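Local atomic coordinates of gamma-glutamyltranspeptidase (Ggt) (Helicobacter pylori 26695, PDB entry 5BPK), a protein that probably cleaves gamma-glutamyl bonds of compounds such as glutathione and transfers the gamma-glutamyl group to water or an acceptor, as an Ntn-hydrolase. Residues A106-T111 with K253-S258. Numbering follows the deposited sequence.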
loop_
_atom_site.group_PDB
_atom_site.type_symbol
_atom_site.label_atom_id
_atom_site.label_comp_id
_atom_site.label_asym_id
_atom_site.label_seq_id
_atom_site.Cartn_x
_atom_site.Cartn_y
_atom_site.Cartn_z
ATOM N N ALA A 106 -6.601 11.112 11.690
ATOM C CA ALA A 106 -7.087 10.903 13.044
ATOM C C ALA A 106 -8.282 11.825 13.253
ATOM O O ALA A 106 -8.233 12.978 12.849
ATOM C CB ALA A 106 -5.990 11.180 14.069
ATOM N N PRO A 107 -9.359 11.324 13.897
ATOM C CA PRO A 107 -10.521 12.183 14.064
ATOM C C PRO A 107 -10.240 13.382 14.967
ATOM O O PRO A 107 -9.246 13.398 15.710
ATOM C CB PRO A 107 -11.556 11.244 14.697
ATOM C CG PRO A 107 -11.154 9.895 14.246
ATOM C CD PRO A 107 -9.659 9.932 14.270
ATOM N N LEU A 108 -11.139 14.361 14.915
ATOM C CA LEU A 108 -10.984 15.604 15.674
ATOM C C LEU A 108 -10.878 15.357 17.173
ATOM O O LEU A 108 -10.209 16.112 17.887
ATOM C CB LEU A 108 -12.158 16.551 15.384
ATOM C CG LEU A 108 -12.087 17.281 14.044
ATOM C CD1 LEU A 108 -13.476 17.712 13.551
ATOM C CD2 LEU A 108 -11.143 18.465 14.163
ATOM N N LYS A 109 -11.537 14.303 17.653
ATOM C CA LYS A 109 -11.509 13.967 19.078
ATOM C C LYS A 109 -10.362 13.029 19.464
ATOM O O LYS A 109 -10.245 12.640 20.614
ATOM C CB LYS A 109 -12.876 13.423 19.529
ATOM C CG LYS A 109 -13.952 14.525 19.611
ATOM C CD LYS A 109 -15.023 14.439 18.522
ATOM C CE LYS A 109 -15.093 15.706 17.657
ATOM N NZ LYS A 109 -15.786 15.482 16.345
ATOM N N ALA A 110 -9.489 12.694 18.511
ATOM C CA ALA A 110 -8.336 11.848 18.788
ATOM C C ALA A 110 -7.356 12.510 19.752
ATOM O O ALA A 110 -7.180 13.728 19.742
ATOM C CB ALA A 110 -7.622 11.502 17.490
ATOM N N THR A 111 -6.714 11.686 20.573
ATOM C CA THR A 111 -5.693 12.146 21.506
ATOM C C THR A 111 -4.519 11.173 21.560
ATOM O O THR A 111 -4.647 9.981 21.261
ATOM C CB THR A 111 -6.270 12.338 22.929
ATOM O OG1 THR A 111 -6.748 11.089 23.433
ATOM C CG2 THR A 111 -7.401 13.360 22.935
ATOM N N LYS A 253 -19.957 13.749 11.714
ATOM C CA LYS A 253 -20.229 14.485 10.484
ATOM C C LYS A 253 -19.219 15.621 10.256
ATOM O O LYS A 253 -18.910 15.949 9.113
ATOM C CB LYS A 253 -21.663 15.031 10.482
ATOM C CG LYS A 253 -22.707 13.961 10.230
ATOM C CD LYS A 253 -24.110 14.547 10.165
ATOM C CE LYS A 253 -24.646 14.874 11.548
ATOM N NZ LYS A 253 -26.093 15.250 11.505
ATOM N N GLU A 254 -18.715 16.216 11.335
ATOM C CA GLU A 254 -17.723 17.283 11.226
ATOM C C GLU A 254 -16.398 16.747 10.674
ATOM O O GLU A 254 -15.766 17.389 9.824
ATOM C CB GLU A 254 -17.485 17.981 12.566
ATOM C CG GLU A 254 -16.654 19.268 12.428
ATOM C CD GLU A 254 -16.376 19.972 13.749
ATOM O OE1 GLU A 254 -16.818 19.479 14.813
ATOM O OE2 GLU A 254 -15.703 21.025 13.714
ATOM N N ASP A 255 -15.992 15.569 11.137
ATOM C CA ASP A 255 -14.795 14.913 10.600
ATOM C C ASP A 255 -14.941 14.682 9.101
ATOM O O ASP A 255 -14.038 14.969 8.319
ATOM C CB ASP A 255 -14.551 13.565 11.277
ATOM C CG ASP A 255 -13.967 13.690 12.664
ATOM O OD1 ASP A 255 -12.909 14.320 12.814
ATOM O OD2 ASP A 255 -14.546 13.120 13.606
ATOM N N LEU A 256 -16.095 14.164 8.704
ATOM C CA LEU A 256 -16.316 13.773 7.319
ATOM C C LEU A 256 -16.351 15.007 6.419
ATOM O O LEU A 256 -15.720 15.019 5.363
ATOM C CB LEU A 256 -17.595 12.939 7.181
ATOM C CG LEU A 256 -17.552 11.567 7.871
ATOM C CD1 LEU A 256 -18.961 11.027 8.095
ATOM C CD2 LEU A 256 -16.690 10.543 7.142
ATOM N N ALA A 257 -17.055 16.057 6.859
ATOM C CA ALA A 257 -17.160 17.297 6.081
ATOM C C ALA A 257 -15.825 18.041 5.952
ATOM O O ALA A 257 -15.648 18.840 5.025
ATOM C CB ALA A 257 -18.231 18.218 6.683
ATOM N N SER A 258 -14.900 17.773 6.878
ATOM C CA SER A 258 -13.569 18.391 6.865
ATOM C C SER A 258 -12.452 17.513 6.263
ATOM O O SER A 258 -11.282 17.940 6.225
ATOM C CB SER A 258 -13.172 18.857 8.271
ATOM O OG SER A 258 -13.056 17.795 9.203
#
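E254 meets L108 through its carboxylate face. L108 CD1 lies 3.7 Å from E254 CD, nearly on the normal to the carboxylate plane, with OE1 and OE2 equally distant from it, slightly farther off. The glutamate's CG is anti to the backbone N (chi1 -169°) and the chain beyond it is extended, crossing the leucine at about a right angle. K109 NZ is 4.4 Å from E254 OE1, too far for a salt bridge, though the opposite charges would probably still attract.

D255 supplies the polar link. Its OD1 accepts the backbone N of L108 at 2.7 Å, through the syn lone pair and with an N-H...O angle of 156°. The same oxygen has L108 CG at 3.3 Å, so the leucine's branch lies alongside the carboxylate that grips its amide. The acceptor is presented to a type I beta turn, P107 to A110, closed by A110 N to P107 O at 2.9 Å; L108 and K109 are its central residues. This turn belongs to the long loop after strand 97-102, while helix 253-257 comes just before strand 262-271; the two strands are antiparallel neighbours in the sheet, so the contact joins elements that flank adjacent strands of this Ntn-hydrolase. D255 OD2 faces P107 CB at 3.7 Å and makes a long salt bridge to K109 NZ at 3.8 Å. It also accepts the amide of T252, just before the helix, which would help fix the group's rotation. P107 also packs on M41 and L108 on N67, both of a neighbouring subunit.

S258 reaches the contact's margin, its OG 4.4 Å from L108 CD1.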